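Local coordinates for protein alpha-11 giardin (Giardia intestinalis, PDB 2II2) that binds calcium as an unusual annexin and probably associates with phosphatidylserine-containing membranes, with a likely part in parasite attachment to the intestinal mucosa, at residues K20-L25 and K295-D300; T27-W32 and L71-N76; Q43-D46 and L50-I53; F55-I60 and P64-M69. All coordinates share one frame; numbering follows the deposited sequence.

Contact 1 of 4, residues K20-L25 and K295-D300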
loop_
_atom_site.group_PDB
_atom_site.type_symbol
_atom_site.label_atom_id
_atom_site.label_comp_id
_atom_site.label_asym_id
_atom_site.label_seq_id
_atom_site.Cartn_x
_atom_site.Cartn_y
_atom_site.Cartn_z
ATOM N N LYS A 20 28.104 3.030 1.635
ATOM C CA LYS A 20 26.943 3.495 0.895
ATOM C C LYS A 20 26.752 2.660 -0.371
ATOM O O LYS A 20 26.333 3.178 -1.414
ATOM C CB LYS A 20 27.025 4.990 0.597
ATOM C CG LYS A 20 27.364 5.835 1.804
ATOM C CD LYS A 20 27.305 7.315 1.484
ATOM C CE LYS A 20 27.845 8.154 2.628
ATOM N NZ LYS A 20 27.104 7.962 3.912
ATOM N N ASN A 21 27.005 1.361 -0.264
ATOM C CA ASN A 21 26.927 0.494 -1.428
ATOM C C ASN A 21 25.517 -0.019 -1.615
ATOM O O ASN A 21 25.168 -1.099 -1.137
ATOM C CB ASN A 21 27.931 -0.654 -1.308
ATOM C CG ASN A 21 28.168 -1.355 -2.628
ATOM O OD1 ASN A 21 27.252 -1.517 -3.427
ATOM N ND2 ASN A 21 29.406 -1.776 -2.866
ATOM N N GLU A 22 24.728 0.785 -2.328
ATOM C CA GLU A 22 23.310 0.489 -2.515
ATOM C C GLU A 22 23.098 -0.784 -3.324
ATOM O O GLU A 22 22.114 -1.502 -3.106
ATOM C CB GLU A 22 22.629 1.672 -3.190
ATOM C CG GLU A 22 22.568 2.889 -2.317
ATOM C CD GLU A 22 21.788 4.042 -2.931
ATOM O OE1 GLU A 22 21.375 3.957 -4.106
ATOM O OE2 GLU A 22 21.602 5.044 -2.229
ATOM N N GLU A 23 23.985 -1.033 -4.285
ATOM C CA GLU A 23 23.899 -2.238 -5.101
ATOM C C GLU A 23 24.051 -3.484 -4.227
ATOM O O GLU A 23 23.229 -4.400 -4.277
ATOM C CB GLU A 23 24.969 -2.219 -6.202
ATOM C CG GLU A 23 24.753 -1.165 -7.278
ATOM C CD GLU A 23 25.889 -1.085 -8.297
ATOM O OE1 GLU A 23 27.027 -1.485 -7.976
ATOM O OE2 GLU A 23 25.639 -0.613 -9.429
ATOM N N GLU A 24 25.099 -3.508 -3.405
ATOM C CA GLU A 24 25.333 -4.646 -2.545
ATOM C C GLU A 24 24.290 -4.764 -1.431
ATOM O O GLU A 24 24.025 -5.868 -0.946
ATOM C CB GLU A 24 26.748 -4.625 -1.980
ATOM C CG GLU A 24 27.160 -6.023 -1.645
ATOM C CD GLU A 24 28.612 -6.170 -1.281
ATOM O OE1 GLU A 24 29.435 -5.245 -1.547
ATOM O OE2 GLU A 24 28.915 -7.233 -0.708
ATOM N N LEU A 25 23.705 -3.643 -1.007
ATOM C CA LEU A 25 22.658 -3.728 -0.006
ATOM C C LEU A 25 21.461 -4.505 -0.536
ATOM O O LEU A 25 20.812 -5.251 0.212
ATOM C CB LEU A 25 22.271 -2.346 0.503
ATOM C CG LEU A 25 21.200 -2.298 1.591
ATOM C CD1 LEU A 25 21.657 -3.050 2.841
ATOM C CD2 LEU A 25 20.813 -0.878 1.926
ATOM N N LYS A 295 17.214 7.531 -6.830
ATOM C CA LYS A 295 16.329 6.626 -7.569
ATOM C C LYS A 295 17.045 5.552 -8.351
ATOM O O LYS A 295 16.422 4.563 -8.726
ATOM C CB LYS A 295 15.423 7.412 -8.524
ATOM C CG LYS A 295 14.427 8.272 -7.785
ATOM C CD LYS A 295 13.666 9.171 -8.716
ATOM C CE LYS A 295 12.829 10.209 -7.973
ATOM N NZ LYS A 295 13.710 11.158 -7.217
ATOM N N VAL A 296 18.332 5.747 -8.651
ATOM C CA VAL A 296 19.005 4.884 -9.624
ATOM C C VAL A 296 18.961 3.391 -9.264
ATOM O O VAL A 296 18.848 2.544 -10.166
ATOM C CB VAL A 296 20.437 5.354 -9.912
ATOM C CG1 VAL A 296 21.306 5.217 -8.692
ATOM C CG2 VAL A 296 21.025 4.567 -11.080
ATOM N N ASN A 297 19.042 3.074 -7.968
ATOM C CA ASN A 297 19.017 1.680 -7.537
ATOM C C ASN A 297 17.662 1.166 -7.089
ATOM O O ASN A 297 17.539 0.017 -6.650
ATOM C CB ASN A 297 20.078 1.427 -6.465
ATOM C CG ASN A 297 21.470 1.624 -7.023
ATOM O OD1 ASN A 297 21.862 0.937 -7.965
ATOM N ND2 ASN A 297 22.218 2.540 -6.456
ATOM N N PHE A 298 16.632 2.007 -7.193
ATOM C CA PHE A 298 15.291 1.612 -6.777
ATOM C C PHE A 298 14.783 0.419 -7.573
ATOM O O PHE A 298 14.210 -0.509 -6.993
ATOM C CB PHE A 298 14.279 2.770 -6.896
ATOM C CG PHE A 298 12.884 2.310 -6.592
ATOM C CD1 PHE A 298 12.518 1.976 -5.276
ATOM C CD2 PHE A 298 11.975 2.068 -7.605
ATOM C CE1 PHE A 298 11.277 1.474 -4.992
ATOM C CE2 PHE A 298 10.708 1.549 -7.321
ATOM C CZ PHE A 298 10.382 1.242 -6.015
ATOM N N ARG A 299 14.954 0.442 -8.901
ATOM C CA ARG A 299 14.456 -0.665 -9.732
ATOM C C ARG A 299 14.951 -2.022 -9.236
ATOM O O ARG A 299 14.174 -2.980 -9.118
ATOM C CB ARG A 299 14.859 -0.419 -11.189
ATOM C CG ARG A 299 14.553 -1.522 -12.193
ATOM C CD ARG A 299 15.149 -1.155 -13.557
ATOM N NE ARG A 299 16.604 -1.276 -13.565
ATOM C CZ ARG A 299 17.450 -0.254 -13.528
ATOM N NH1 ARG A 299 17.006 1.002 -13.512
ATOM N NH2 ARG A 299 18.765 -0.474 -13.535
ATOM N N ASP A 300 16.247 -2.112 -8.970
ATOM C CA ASP A 300 16.816 -3.359 -8.514
ATOM C C ASP A 300 16.330 -3.765 -7.127
ATOM O O ASP A 300 16.062 -4.944 -6.880
ATOM C CB ASP A 300 18.338 -3.281 -8.558
ATOM C CG ASP A 300 18.875 -3.315 -9.981
ATOM O OD1 ASP A 300 18.247 -3.936 -10.867
ATOM O OD2 ASP A 300 19.929 -2.700 -10.227
HETATM O O HOH W 1 19.217 4.812 -5.652
HETATM O O HOH W 2 23.559 1.434 -9.991
#
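Glu-22 and Asn-297 point their side chains at each other and meet in one nearly straight hydrogen bond. Asn-297 ND2 donates to Glu-22 OE1 at 2.9 Å, with an N-H...O angle of 172°. The acceptor lies almost in the amide plane of Asn-297. The donor reaches OE1 on its anti side, slightly out of the carboxylate plane. The carboxylate and amide planes stand 79° apart. Glu-22 has CG beside its backbone N (chi1 -68°) and an extended chain, which carries OE1 past the amide while CB stays 3.4 Å from Asn-297 ND2. A water closes a second path. It donates to Glu-22 OE1 and accepts from Asn-297 N at 2.9 Å, so OE1 takes two bonds and the Asn-297 backbone is tied in.

The contact joins the start of helix 22-29 to the turn just before helix 298-306, near the two ends of this annexin chain. Lys-20 ends the preceding helix in a Schellman motif. Asn-21 is the N-cap of the next one, with its OD1 accepting from Glu-24 N at 2.9 Å. Glu-22 also packs on Ile-60, a residue of a calcium site. Asn-297 packs on Tyr-65.

Glu-23, next in the chain, crosses Asn-297 at a slant, with its CG 3.6 Å from Asn-297 OD1. A second water donates to Asn-297 OD1 at 2.7 Å. Its link to the Glu-23 carboxylate is less certain, because that side chain is modelled in two conformers.

Contact 2 of 4, residues T27-W32 and L71-N76. With SO4 (sulfate ion), chain B.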
loop_
_atom_site.group_PDB
_atom_site.type_symbol
_atom_site.label_atom_id
_atom_site.label_comp_id
_atom_site.label_asym_id
_atom_site.label_seq_id
_atom_site.Cartn_x
_atom_site.Cartn_y
_atom_site.Cartn_z
ATOM N N THR A 27 21.503 -7.011 -2.822
ATOM C CA THR A 27 21.804 -8.436 -2.841
ATOM C C THR A 27 21.896 -9.011 -1.425
ATOM O O THR A 27 21.465 -10.144 -1.176
ATOM C CB THR A 27 23.061 -8.723 -3.668
ATOM O OG1 THR A 27 24.179 -8.070 -3.079
ATOM C CG2 THR A 27 22.878 -8.219 -5.069
ATOM N N PHE A 28 22.465 -8.242 -0.497
ATOM C CA PHE A 28 22.492 -8.672 0.898
ATOM C C PHE A 28 21.082 -8.920 1.454
ATOM O O PHE A 28 20.796 -9.933 2.114
ATOM C CB PHE A 28 23.243 -7.653 1.768
ATOM C CG PHE A 28 23.257 -8.021 3.226
ATOM C CD1 PHE A 28 24.253 -8.852 3.747
ATOM C CD2 PHE A 28 22.265 -7.577 4.073
ATOM C CE1 PHE A 28 24.252 -9.198 5.091
ATOM C CE2 PHE A 28 22.233 -7.933 5.405
ATOM C CZ PHE A 28 23.237 -8.748 5.911
ATOM N N THR A 29 20.193 -7.966 1.182
ATOM C CA THR A 29 18.837 -8.023 1.703
ATOM C C THR A 29 18.095 -9.241 1.172
ATOM O O THR A 29 17.271 -9.808 1.874
ATOM C CB THR A 29 18.100 -6.720 1.413
ATOM O OG1 THR A 29 18.792 -5.652 2.073
ATOM C CG2 THR A 29 16.666 -6.751 1.921
ATOM N N SER A 30 18.423 -9.647 -0.055
ATOM C CA SER A 30 17.733 -10.759 -0.713
ATOM C C SER A 30 17.879 -12.096 0.027
ATOM O O SER A 30 17.103 -13.049 -0.208
ATOM C CB SER A 30 18.256 -10.924 -2.149
ATOM O OG SER A 30 19.489 -11.639 -2.161
ATOM N N ARG A 31 18.847 -12.195 0.935
ATOM C CA ARG A 31 19.164 -13.465 1.566
ATOM C C ARG A 31 18.192 -13.904 2.630
ATOM O O ARG A 31 18.185 -15.083 2.974
ATOM C CB ARG A 31 20.548 -13.387 2.215
ATOM C CG ARG A 31 21.663 -13.178 1.266
ATOM C CD ARG A 31 22.957 -13.357 2.006
ATOM N NE ARG A 31 23.942 -12.477 1.424
ATOM C CZ ARG A 31 24.991 -12.019 2.076
ATOM N NH1 ARG A 31 25.192 -12.380 3.347
ATOM N NH2 ARG A 31 25.830 -11.209 1.450
ATOM N N TRP A 32 17.384 -12.978 3.139
ATOM C CA TRP A 32 16.708 -13.173 4.420
ATOM C C TRP A 32 15.186 -13.222 4.359
ATOM O O TRP A 32 14.558 -12.389 3.713
ATOM C CB TRP A 32 17.125 -12.055 5.383
ATOM C CG TRP A 32 18.600 -11.782 5.362
ATOM C CD1 TRP A 32 19.243 -10.756 4.719
ATOM C CD2 TRP A 32 19.632 -12.560 5.993
ATOM N NE1 TRP A 32 20.598 -10.850 4.907
ATOM C CE2 TRP A 32 20.866 -11.948 5.682
ATOM C CE3 TRP A 32 19.636 -13.730 6.772
ATOM C CZ2 TRP A 32 22.087 -12.450 6.144
ATOM C CZ3 TRP A 32 20.858 -14.218 7.246
ATOM C CH2 TRP A 32 22.060 -13.580 6.932
ATOM N N LEU A 71 11.386 0.633 4.932
ATOM C CA LEU A 71 10.107 -0.021 5.140
ATOM C C LEU A 71 10.239 -1.539 5.060
ATOM O O LEU A 71 9.720 -2.260 5.926
ATOM C CB LEU A 71 9.074 0.478 4.121
ATOM C CG LEU A 71 8.588 1.921 4.260
ATOM C CD1 LEU A 71 7.671 2.261 3.098
ATOM C CD2 LEU A 71 7.880 2.191 5.610
ATOM N N GLY A 72 10.956 -2.018 4.045
ATOM C CA GLY A 72 11.085 -3.456 3.824
ATOM C C GLY A 72 11.828 -4.165 4.959
ATOM O O GLY A 72 11.490 -5.296 5.304
ATOM N N TRP A 73 12.833 -3.521 5.552
ATOM C CA TRP A 73 13.563 -4.117 6.684
ATOM C C TRP A 73 12.807 -4.118 8.011
ATOM O O TRP A 73 13.190 -4.827 8.928
ATOM C CB TRP A 73 14.920 -3.413 6.864
ATOM C CG TRP A 73 15.992 -4.023 6.059
ATOM C CD1 TRP A 73 16.470 -3.637 4.839
ATOM C CD2 TRP A 73 16.730 -5.180 6.428
ATOM N NE1 TRP A 73 17.480 -4.486 4.440
ATOM C CE2 TRP A 73 17.661 -5.442 5.397
ATOM C CE3 TRP A 73 16.719 -6.017 7.554
ATOM C CZ2 TRP A 73 18.566 -6.516 5.445
ATOM C CZ3 TRP A 73 17.633 -7.089 7.600
ATOM C CH2 TRP A 73 18.524 -7.330 6.548
ATOM N N ASP A 74 11.779 -3.274 8.129
ATOM C CA ASP A 74 11.055 -3.159 9.398
ATOM C C ASP A 74 10.009 -4.272 9.533
ATOM O O ASP A 74 9.695 -4.975 8.563
ATOM C CB ASP A 74 10.339 -1.794 9.433
ATOM C CG ASP A 74 10.044 -1.293 10.852
ATOM O OD1 ASP A 74 10.285 -2.022 11.841
ATOM O OD2 ASP A 74 9.584 -0.132 10.940
ATOM N N CYS A 75 9.460 -4.415 10.740
ATOM C CA CYS A 75 8.236 -5.205 10.930
ATOM C C CYS A 75 7.047 -4.488 10.281
ATOM O O CYS A 75 6.965 -3.246 10.300
ATOM C CB CYS A 75 7.991 -5.478 12.411
ATOM S SG CYS A 75 9.228 -6.613 13.081
ATOM N N ASN A 76 6.127 -5.263 9.703
ATOM C CA ASN A 76 5.090 -4.696 8.854
ATOM C C ASN A 76 4.181 -3.707 9.600
ATOM O O ASN A 76 3.818 -2.658 9.056
ATOM C CB ASN A 76 4.288 -5.842 8.258
ATOM C CG ASN A 76 3.251 -5.369 7.303
ATOM O OD1 ASN A 76 2.064 -5.262 7.645
ATOM N ND2 ASN A 76 3.679 -5.065 6.087
HETATM S S SO4 B . 6.789 -9.078 10.710
HETATM O O1 SO4 B . 6.006 -10.261 10.357
HETATM O O2 SO4 B . 8.158 -9.493 11.001
HETATM O O3 SO4 B . 6.756 -8.074 9.640
HETATM O O4 SO4 B . 6.224 -8.493 11.933
#
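Trp-73 reaches from helix 64-73 to Thr-29, Phe-28 and Trp-32 with the outer part of its indole. CB and CG only carry the ring across. CD1 passes 4.1 Å from Thr-29 OG1. NE1 makes the one hydrogen bond between the segments, donating to Thr-29 OG1 at 2.9 Å. This bond is bent, at 140°, and the oxygen sits at the ring edge, tilted somewhat from the plane. The same hydroxyl also bonds Leu-25 O, so it is held both within its own helix and by the indole. Thr-29 CG2 lies anti to its backbone N, which leaves the methyl 3.8 Å from Trp-73 CE2.

The indole thus joins the end of helix 22-29 to the end of helix 64-73 inside the all-helical annexin fold. Phe-52 meets the same ring.

Farther out, CZ2 lies 3.5 Å from Thr-29 OG1 and then reaches Phe-28 CE2. At the tip, CH2 touches the edge of Phe-28 and comes within 3.9 Å of Trp-32 CD1. The two tryptophan planes are oblique, 49° apart. Beyond Trp-73 the chain turns into helix 76-89, where Asn-76 N donates to sulfate O3 at 2.9 Å. The ion probably comes from the crystallisation liquor.

Contact 3 of 4, residues Q43-D46 and L50-I53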
loop_
_atom_site.group_PDB
_atom_site.type_symbol
_atom_site.label_atom_id
_atom_site.label_comp_id
_atom_site.label_asym_id
_atom_site.label_seq_id
_atom_site.Cartn_x
_atom_site.Cartn_y
_atom_site.Cartn_z
ATOM N N GLN A 43 20.149 -8.792 16.569
ATOM C CA GLN A 43 21.542 -9.127 16.814
ATOM C C GLN A 43 22.465 -7.988 16.381
ATOM O O GLN A 43 23.489 -7.736 17.022
ATOM C CB GLN A 43 21.934 -10.418 16.090
ATOM C CG GLN A 43 21.354 -11.708 16.683
ATOM C CD GLN A 43 22.221 -12.949 16.404
ATOM O OE1 GLN A 43 21.748 -14.079 16.523
ATOM N NE2 GLN A 43 23.482 -12.739 16.047
ATOM N N PHE A 44 22.119 -7.312 15.282
ATOM C CA PHE A 44 22.912 -6.186 14.801
ATOM C C PHE A 44 23.037 -5.135 15.893
ATOM O O PHE A 44 24.151 -4.633 16.174
ATOM C CB PHE A 44 22.278 -5.590 13.550
ATOM C CG PHE A 44 23.056 -4.472 12.946
ATOM C CD1 PHE A 44 23.951 -4.698 11.890
ATOM C CD2 PHE A 44 22.873 -3.171 13.397
ATOM C CE1 PHE A 44 24.663 -3.652 11.315
ATOM C CE2 PHE A 44 23.593 -2.125 12.822
ATOM C CZ PHE A 44 24.494 -2.371 11.781
ATOM N N GLN A 45 21.921 -4.843 16.558
ATOM C CA GLN A 45 21.956 -3.809 17.584
ATOM C C GLN A 45 22.705 -4.291 18.832
ATOM O O GLN A 45 23.468 -3.548 19.430
ATOM C CB GLN A 45 20.541 -3.342 17.913
ATOM C CG GLN A 45 20.452 -2.278 18.986
ATOM C CD GLN A 45 19.116 -1.544 18.957
ATOM O OE1 GLN A 45 18.215 -1.904 18.206
ATOM N NE2 GLN A 45 18.995 -0.500 19.760
ATOM N N ASP A 46 22.481 -5.543 19.211
ATOM C CA ASP A 46 23.206 -6.122 20.364
ATOM C C ASP A 46 24.708 -6.064 20.146
ATOM O O ASP A 46 25.453 -5.714 21.057
ATOM C CB ASP A 46 22.794 -7.569 20.614
ATOM C CG ASP A 46 23.509 -8.177 21.811
ATOM O OD1 ASP A 46 23.220 -7.760 22.953
ATOM O OD2 ASP A 46 24.369 -9.049 21.572
ATOM N N LEU A 50 24.090 -0.098 17.509
ATOM C CA LEU A 50 23.348 0.744 16.570
ATOM C C LEU A 50 22.030 0.087 16.226
ATOM O O LEU A 50 21.989 -1.094 15.871
ATOM C CB LEU A 50 24.151 0.930 15.278
ATOM C CG LEU A 50 25.580 1.464 15.424
ATOM C CD1 LEU A 50 26.426 1.194 14.193
ATOM C CD2 LEU A 50 25.571 2.939 15.790
ATOM N N GLU A 51 20.948 0.844 16.350
ATOM C CA GLU A 51 19.663 0.419 15.816
ATOM C C GLU A 51 19.717 0.358 14.293
ATOM O O GLU A 51 20.114 1.320 13.644
ATOM C CB GLU A 51 18.566 1.358 16.319
ATOM C CG GLU A 51 17.154 0.801 16.154
ATOM C CD GLU A 51 16.542 1.116 14.796
ATOM O OE1 GLU A 51 16.549 2.293 14.402
ATOM O OE2 GLU A 51 16.009 0.203 14.127
ATOM N N PHE A 52 19.325 -0.780 13.726
ATOM C CA PHE A 52 19.612 -1.029 12.316
ATOM C C PHE A 52 18.970 -0.057 11.343
ATOM O O PHE A 52 19.638 0.398 10.439
ATOM C CB PHE A 52 19.249 -2.470 11.947
ATOM C CG PHE A 52 19.546 -2.816 10.505
ATOM C CD1 PHE A 52 20.838 -3.204 10.114
ATOM C CD2 PHE A 52 18.549 -2.714 9.523
ATOM C CE1 PHE A 52 21.123 -3.509 8.782
ATOM C CE2 PHE A 52 18.835 -2.998 8.177
ATOM C CZ PHE A 52 20.120 -3.420 7.817
ATOM N N ILE A 53 17.684 0.221 11.517
ATOM C CA ILE A 53 16.955 1.020 10.551
ATOM C C ILE A 53 17.463 2.454 10.568
ATOM O O ILE A 53 17.726 3.026 9.528
ATOM C CB ILE A 53 15.426 0.916 10.758
ATOM C CG1 ILE A 53 15.019 -0.546 10.560
ATOM C CG2 ILE A 53 14.697 1.879 9.806
ATOM C CD1 ILE A 53 13.574 -0.807 10.590
HETATM O O HOH W 3 18.262 -2.955 15.391
#
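Leu-50 O is approached by C-H groups of Gln-45 and Phe-44. Gln-45 CA offers it a CA-H...O contact at 3.2 Å. Gln-45 CB follows, 3.4 Å from Leu-50 O. Phe-44 CD2 comes as close as 3.3 Å to Leu-50 O, and the carbonyl oxygen lies in the plane of this ring, at its edge. The CD2-CE2 edge of Phe-44 faces the oxygen, probably a weakly favourable contact. On the same side, Phe-44 CE2 rests against Leu-50 CB.

One face of Phe-44 receives Phe-52. CD1 of Phe-52 sits over the ring centre, 3.8 Å from Phe-44 CG. The planes stand 87° apart, a T-shaped (edge-to-face) pair with Phe-52 as the edge. Both rings have CG anti to the backbone N (chi1 -177° in Phe-44), a setting that brings them together across the turn. Phe-44 also packs on Ile-10 and Val-13 of helix 9-18, while Phe-52 goes on to Trp-73.

Gln-45 runs out extended and crosses Glu-51 obliquely at the outer side. Its OE1 lies 3.6 Å from Glu-51 CG. A water donates to Gln-45 OE1 and accepts from Phe-52 N at 2.9 Å, so it satisfies a backbone N-H in the first turn of helix 52-59. Glu-51 bends back at chi2. Its OE2 accepts from Ile-53 N at 3.1 Å, and its OE1 accepts from Ala-54 N. These two bonds cap the helix start at the N-cap residue. The whole is a helix-turn-helix connection of the annexin fold, where helix 34-48 ends and helix 52-59 begins.

Contact 4 of 4, residues F55-I60 and P64-M69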
loop_
_atom_site.group_PDB
_atom_site.type_symbol
_atom_site.label_atom_id
_atom_site.label_comp_id
_atom_site.label_asym_id
_atom_site.label_seq_id
_atom_site.Cartn_x
_atom_site.Cartn_y
_atom_site.Cartn_z
ATOM N N PHE A 55 20.400 3.440 11.452
ATOM C CA PHE A 55 21.746 3.419 10.884
ATOM C C PHE A 55 21.683 3.313 9.369
ATOM O O PHE A 55 22.401 4.000 8.685
ATOM C CB PHE A 55 22.560 2.279 11.488
ATOM C CG PHE A 55 24.001 2.240 11.032
ATOM C CD1 PHE A 55 24.873 3.268 11.371
ATOM C CD2 PHE A 55 24.497 1.159 10.302
ATOM C CE1 PHE A 55 26.195 3.254 10.962
ATOM C CE2 PHE A 55 25.823 1.133 9.879
ATOM C CZ PHE A 55 26.687 2.166 10.218
ATOM N N LEU A 56 20.811 2.446 8.851
ATOM C CA LEU A 56 20.592 2.373 7.404
ATOM C C LEU A 56 20.225 3.761 6.850
ATOM O O LEU A 56 20.796 4.198 5.860
ATOM C CB LEU A 56 19.550 1.309 7.081
ATOM C CG LEU A 56 19.234 1.052 5.606
ATOM C CD1 LEU A 56 18.711 -0.348 5.415
ATOM C CD2 LEU A 56 18.226 2.060 5.079
ATOM N N LYS A 57 19.309 4.459 7.527
ATOM C CA LYS A 57 18.886 5.775 7.051
ATOM C C LYS A 57 20.018 6.794 7.148
ATOM O O LYS A 57 20.110 7.685 6.302
ATOM C CB LYS A 57 17.664 6.243 7.828
ATOM C CG LYS A 57 16.373 5.525 7.498
ATOM C CD LYS A 57 15.223 6.155 8.278
ATOM C CE LYS A 57 13.937 5.354 8.215
ATOM N NZ LYS A 57 12.947 5.838 9.220
ATOM N N LYS A 58 20.869 6.661 8.168
ATOM C CA LYS A 58 22.004 7.560 8.347
ATOM C C LYS A 58 23.032 7.390 7.232
ATOM O O LYS A 58 23.695 8.345 6.845
ATOM C CB LYS A 58 22.661 7.334 9.712
ATOM C CG LYS A 58 23.664 8.419 10.124
ATOM C CD LYS A 58 24.416 8.048 11.399
ATOM C CE LYS A 58 25.484 9.070 11.780
ATOM N NZ LYS A 58 26.524 9.317 10.721
ATOM N N CYS A 59 23.158 6.166 6.728
ATOM C CA CYS A 59 24.161 5.837 5.719
ATOM C C CYS A 59 23.682 6.076 4.288
ATOM O O CYS A 59 24.472 6.466 3.427
ATOM C CB CYS A 59 24.565 4.373 5.880
ATOM S SG CYS A 59 25.552 4.044 7.349
ATOM N N ILE A 60 22.408 5.774 4.041
ATOM C CA ILE A 60 21.814 5.798 2.706
ATOM C C ILE A 60 21.054 7.106 2.487
ATOM O O ILE A 60 20.163 7.453 3.258
ATOM C CB ILE A 60 20.866 4.598 2.515
ATOM C CG1 ILE A 60 21.609 3.269 2.683
ATOM C CG2 ILE A 60 20.155 4.640 1.161
ATOM C CD1 ILE A 60 22.833 3.073 1.786
ATOM N N PRO A 64 13.433 7.456 -2.471
ATOM C CA PRO A 64 12.678 6.212 -2.608
ATOM C C PRO A 64 13.481 4.929 -2.390
ATOM O O PRO A 64 12.917 3.940 -1.918
ATOM C CB PRO A 64 12.068 6.306 -4.024
ATOM C CG PRO A 64 12.931 7.255 -4.748
ATOM C CD PRO A 64 13.439 8.244 -3.714
ATOM N N TYR A 65 14.763 4.919 -2.759
ATOM C CA TYR A 65 15.594 3.765 -2.447
ATOM C C TYR A 65 15.694 3.581 -0.911
ATOM O O TYR A 65 15.474 2.499 -0.387
ATOM C CB TYR A 65 16.978 3.873 -3.116
ATOM C CG TYR A 65 17.885 2.728 -2.717
ATOM C CD1 TYR A 65 17.929 1.531 -3.443
ATOM C CD2 TYR A 65 18.638 2.809 -1.561
ATOM C CE1 TYR A 65 18.718 0.482 -3.045
ATOM C CE2 TYR A 65 19.443 1.765 -1.154
ATOM C CZ TYR A 65 19.484 0.595 -1.892
ATOM O OH TYR A 65 20.267 -0.451 -1.490
ATOM N N GLU A 66 15.986 4.673 -0.190
ATOM C CA GLU A 66 16.010 4.572 1.268
ATOM C C GLU A 66 14.643 4.108 1.797
ATOM O O GLU A 66 14.581 3.268 2.686
ATOM C CB GLU A 66 16.323 5.933 1.909
ATOM C CG GLU A 66 16.643 5.842 3.413
ATOM C CD GLU A 66 16.364 7.120 4.179
ATOM O OE1 GLU A 66 15.155 7.442 4.387
ATOM O OE2 GLU A 66 17.339 7.798 4.566
ATOM N N ASP A 67 13.557 4.669 1.260
ATOM C CA ASP A 67 12.212 4.352 1.727
ATOM C C ASP A 67 11.918 2.864 1.601
ATOM O O ASP A 67 11.404 2.261 2.517
ATOM C CB ASP A 67 11.139 5.070 0.905
ATOM C CG ASP A 67 11.014 6.539 1.202
ATOM O OD1 ASP A 67 11.570 7.021 2.208
ATOM O OD2 ASP A 67 10.335 7.216 0.392
ATOM N N VAL A 68 12.192 2.287 0.426
ATOM C CA VAL A 68 11.845 0.881 0.220
ATOM C C VAL A 68 12.659 -0.014 1.148
ATOM O O VAL A 68 12.166 -1.011 1.687
ATOM C CB VAL A 68 11.939 0.457 -1.274
ATOM C CG1 VAL A 68 13.375 0.303 -1.745
ATOM C CG2 VAL A 68 11.176 -0.848 -1.466
ATOM N N MET A 69 13.913 0.351 1.372
ATOM C CA MET A 69 14.767 -0.415 2.275
ATOM C C MET A 69 14.344 -0.275 3.744
ATOM O O MET A 69 14.274 -1.278 4.502
ATOM C CB MET A 69 16.229 0.003 2.098
ATOM C CG MET A 69 16.922 -0.607 0.926
ATOM S SD MET A 69 17.095 -2.387 1.215
ATOM C CE MET A 69 17.763 -2.953 -0.352
#
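Glu-66 and Ile-60 belong to an annexin calcium site, beside a short loop between antiparallel helices. The axes of the segments 55-59 and 64-69 run at 169° and pass 10.2 Å apart. Calcium has been seen bound at Ile-60 and Glu-66 in this protein, but none is bound here. Glu-66 has the most surface buried. With CG anti to the backbone N (chi1 -168°) and an extended chain, it sets its carboxylate against the end of the facing helix. Glu-66 OE2 stops 3.1 Å from Ile-60 O and 3.3 Å from Lys-57 O. All three are acceptors, so no hydrogen bond joins them. Such a gathering of oxygens suits the calcium ion seen at Ile-60 and Glu-66.

Ile-60 turns its CG2 to the edge of the Tyr-65 ring, in the ring plane and 3.6 Å from CD2. The Tyr-65 hydroxyl makes a weak hydrogen bond to Glu-22 O. Lys-57 lays its aliphatic chain across Glu-66, with Lys-57 CG 3.7 Å from Glu-66 CD. Leu-56, deeper between the helices, sets its CD2 4.1 Å from Met-69 CB.

How the contacts relate
Contacts 2 and 4 are buried, contact 3 is partly buried and contact 1 lies at the surface. Their chemistry differs with place, though not strictly with burial. Contact 1 rests on amide, carboxylate and water, contact 2 on a mainly aromatic cluster with one indole bond, and contact 3 on an edge-to-face phenylalanine pair with a bridging water at the rim. Contact 4 mixes apolar packing with facing oxygens. Contacts 1 and 2 share helix 22-29, contacts 2 and 4 helix 64-73, and contacts 3 and 4 helix 52-59. Contact 1 closes the longest loop, and the other three are nested in it. Lys-20 NZ probably bonds Cys-59 O, tying contact 1 to the end of helix 52-59.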